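Local coordinates for protein ribulose-bisphosphate carboxylase (PDB 4NAS) that is a member of the RuBisCO large-chain family, with an N-terminal domain and a TIM-barrel domain that binds calcium in this crystal structure, at residues Glu131-Arg136 against Arg142-Ser147. Residues are numbered along the deposited sequence; the frame is centred on the assembly and turned at random.
Sequences EGVRRR and RPLVMS
Helix 129-137 packs against the N-terminal end of the first strand of the alpha/beta barrel, and Arg134 on the helix meets Arg142 and Leu144 where the chain runs into strand 144-146. The guanidinium of Arg134 holds one backbone oxygen end-on with two nitrogens: NH1 lies 3.0 Å from Arg142 O, in the carbonyl plane, while NH2 reaches the same oxygen at 3.2 Å from above that plane. The oxygen itself sits in the guanidinium plane. Arginine suits this place because its chain, extended from CG to NE, spans the gap and its flat end offers several N-H groups; NH1 also hydrogen-bonds Ala139 O in the intervening loop, and NH2 forms a salt bridge with Asp355, which probably offsets the charge in this buried setting. The fork of Leu144 lets CD1 lie over one guanidinium face, 3.6 Å from Arg134 NH1, while CD2 makes an apolar contact with the helix. Val133, facing the strand, sets CG1 anti to its own backbone N (chi1 165°), and this branch meets Leu144 CD2 at 3.9 Å. Within the loop leading to the strand, Arg142 NH2 forms a salt bridge with Asp173. Backbone hydrogen bonds of Leu144 with Leu356 and Leu358 pair strand 144-146 with strand 357-359, the parallel pairing of first and last strand that closes a TIM barrel, with the preceding helix packed against the first strand's start.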
ATOM      1  N   GLU B 131       8.323 -27.118  -2.600  1.00 21.65           N
ATOM      2  CA  GLU B 131       8.583 -28.290  -3.449  1.00 26.52           C
ATOM      3  C   GLU B 131       8.719 -27.973  -4.947  1.00 24.57           C
ATOM      4  O   GLU B 131       9.473 -28.628  -5.659  1.00 30.39           O
ATOM      5  CB  GLU B 131       7.500 -29.357  -3.227  1.00 30.66           C
ATOM      6  N   GLY B 132       7.984 -26.974  -5.421  1.00 21.90           N
ATOM      7  CA  GLY B 132       7.982 -26.620  -6.832  1.00 24.95           C
ATOM      8  C   GLY B 132       9.192 -25.787  -7.230  1.00 25.53           C
ATOM      9  O   GLY B 132       9.680 -25.901  -8.350  1.00 23.97           O
ATOM     10  N   VAL B 133       9.680 -24.954  -6.315  1.00 23.09           N
ATOM     11  CA  VAL B 133      10.916 -24.225  -6.569  1.00 24.28           C
ATOM     12  C   VAL B 133      12.067 -25.221  -6.650  1.00 25.01           C
ATOM     13  O   VAL B 133      12.902 -25.151  -7.560  1.00 29.08           O
ATOM     14  CB  VAL B 133      11.227 -23.209  -5.453  1.00 28.08           C
ATOM     15  CG1 VAL B 133      12.696 -22.747  -5.547  1.00 29.38           C
ATOM     16  CG2 VAL B 133      10.273 -22.029  -5.529  1.00 25.97           C
ATOM     17  N   ARG B 134      12.110 -26.156  -5.703  1.00 23.40           N
ATOM     18  CA  ARG B 134      13.177 -27.162  -5.690  1.00 24.31           C
ATOM     19  C   ARG B 134      13.194 -27.992  -6.970  1.00 31.43           C
ATOM     20  O   ARG B 134      14.262 -28.312  -7.505  1.00 28.20           O
ATOM     21  CB  ARG B 134      13.044 -28.100  -4.482  1.00 24.60           C
ATOM     22  CG  ARG B 134      13.434 -27.489  -3.163  1.00 24.27           C
ATOM     23  CD  ARG B 134      13.481 -28.539  -2.057  1.00 25.01           C
ATOM     24  NE  ARG B 134      13.849 -27.936  -0.774  1.00 30.45           N
ATOM     25  CZ  ARG B 134      15.089 -27.599  -0.439  1.00 31.53           C
ATOM     26  NH1 ARG B 134      16.074 -27.800  -1.295  1.00 26.32           N
ATOM     27  NH2 ARG B 134      15.345 -27.052   0.748  1.00 31.04           N
ATOM     28  N   ARG B 135      11.998 -28.365  -7.430  1.00 24.94           N
ATOM     29  CA  ARG B 135      11.833 -29.160  -8.632  1.00 25.82           C
ATOM     30  C   ARG B 135      12.246 -28.382  -9.868  1.00 27.85           C
ATOM     31  O   ARG B 135      12.914 -28.923 -10.740  1.00 30.81           O
ATOM     32  CB  ARG B 135      10.379 -29.604  -8.767  1.00 30.05           C
ATOM     33  CG  ARG B 135      10.134 -30.591  -9.891  1.00 37.84           C
ATOM     34  CD  ARG B 135       8.654 -30.654 -10.250  1.00 33.01           C
ATOM     35  NE  ARG B 135       8.402 -31.684 -11.243  1.00 44.50           N
ATOM     36  N   ARG B 136      11.848 -27.117  -9.959  1.00 25.21           N
ATOM     37  CA  ARG B 136      12.241 -26.296 -11.099  1.00 31.33           C
ATOM     38  C   ARG B 136      13.759 -26.147 -11.186  1.00 31.00           C
ATOM     39  O   ARG B 136      14.333 -26.254 -12.274  1.00 32.04           O
ATOM     40  CB  ARG B 136      11.616 -24.907 -11.020  1.00 32.55           C
ATOM     41  CG  ARG B 136      10.130 -24.887 -11.204  1.00 44.97           C
ATOM     42  CD  ARG B 136       9.773 -24.568 -12.623  1.00 52.93           C
ATOM     43  NE  ARG B 136      10.285 -23.259 -13.013  1.00 50.05           N
ATOM     44  CZ  ARG B 136       9.715 -22.498 -13.936  1.00 45.90           C
ATOM     45  NH1 ARG B 136       8.610 -22.924 -14.527  1.00 47.59           N
ATOM     46  NH2 ARG B 136      10.240 -21.319 -14.255  1.00 46.96           N
ATOM     47  N   ARG B 142      19.096 -29.324   0.771  1.00 34.64           N
ATOM     48  CA  ARG B 142      20.044 -28.307   1.206  1.00 25.42           C
ATOM     49  C   ARG B 142      19.384 -26.940   1.060  1.00 22.23           C
ATOM     50  O   ARG B 142      18.473 -26.766   0.250  1.00 21.80           O
ATOM     51  CB  ARG B 142      21.322 -28.364   0.367  1.00 36.19           C
ATOM     52  CG  ARG B 142      21.104 -28.066  -1.119  1.00 38.47           C
ATOM     53  CD  ARG B 142      22.440 -27.914  -1.834  1.00 35.33           C
ATOM     54  NE  ARG B 142      22.315 -27.757  -3.280  1.00 31.85           N
ATOM     55  CZ  ARG B 142      22.100 -26.594  -3.889  1.00 32.09           C
ATOM     56  NH1 ARG B 142      21.954 -25.489  -3.165  1.00 30.37           N
ATOM     57  NH2 ARG B 142      22.018 -26.538  -5.216  1.00 28.27           N
ATOM     58  N   PRO B 143      19.796 -25.975   1.885  1.00 24.46           N
ATOM     59  CA  PRO B 143      19.414 -24.592   1.582  1.00 25.78           C
ATOM     60  C   PRO B 143      19.849 -24.200   0.171  1.00 26.79           C
ATOM     61  O   PRO B 143      20.861 -24.695  -0.350  1.00 25.09           O
ATOM     62  CB  PRO B 143      20.198 -23.776   2.614  1.00 19.65           C
ATOM     63  CG  PRO B 143      20.290 -24.702   3.794  1.00 25.83           C
ATOM     64  CD  PRO B 143      20.352 -26.118   3.237  1.00 26.10           C
ATOM     65  N   LEU B 144      19.069 -23.322  -0.441  1.00 25.47           N
ATOM     66  CA  LEU B 144      19.402 -22.776  -1.741  1.00 24.53           C
ATOM     67  C   LEU B 144      20.315 -21.579  -1.542  1.00 24.62           C
ATOM     68  O   LEU B 144      20.343 -20.997  -0.458  1.00 27.17           O
ATOM     69  CB  LEU B 144      18.122 -22.339  -2.440  1.00 21.89           C
ATOM     70  CG  LEU B 144      17.371 -23.409  -3.235  1.00 30.58           C
ATOM     71  CD1 LEU B 144      16.721 -24.467  -2.358  1.00 37.36           C
ATOM     72  CD2 LEU B 144      16.341 -22.720  -4.117  1.00 25.45           C
ATOM     73  N   VAL B 145      21.058 -21.198  -2.573  1.00 23.30           N
ATOM     74  CA  VAL B 145      21.967 -20.058  -2.446  1.00 21.83           C
ATOM     75  C   VAL B 145      21.586 -19.028  -3.487  1.00 22.34           C
ATOM     76  O   VAL B 145      21.474 -19.353  -4.673  1.00 22.50           O
ATOM     77  CB  VAL B 145      23.464 -20.459  -2.650  1.00 23.62           C
ATOM     78  CG1 VAL B 145      24.372 -19.246  -2.556  1.00 31.59           C
ATOM     79  CG2 VAL B 145      23.895 -21.524  -1.634  1.00 24.02           C
HETATM   80  N   MSE B 146      21.368 -17.796  -3.034  1.00 20.60           N
HETATM   81  CA  MSE B 146      21.006 -16.708  -3.936  1.00 21.12           C
HETATM   82  C   MSE B 146      21.982 -15.530  -3.842  1.00 28.39           C
HETATM   83  O   MSE B 146      22.352 -15.116  -2.743  1.00 33.40           O
HETATM   84  CB  MSE B 146      19.576 -16.238  -3.657  1.00 18.85           C
HETATM   85  CG  MSE B 146      19.102 -15.082  -4.536  1.00 18.69           C
HETATM   86 SE   MSE B 146      17.160 -14.867  -4.276  0.59 22.87          SE
HETATM   87  CE  MSE B 146      17.215 -14.279  -2.437  1.00 19.57           C
ATOM     88  N   SER B 147      22.413 -15.023  -5.000  1.00 23.22           N
ATOM     89  CA  SER B 147      23.282 -13.832  -5.080  1.00 22.51           C
ATOM     90  C   SER B 147      22.483 -12.625  -5.610  1.00 27.16           C
ATOM     91  O   SER B 147      21.484 -12.784  -6.313  1.00 25.77           O
ATOM     92  CB  SER B 147      24.536 -14.115  -5.939  1.00 25.11           C
ATOM     93  OG  SER B 147      25.476 -13.047  -5.890  1.00 30.26           O
TER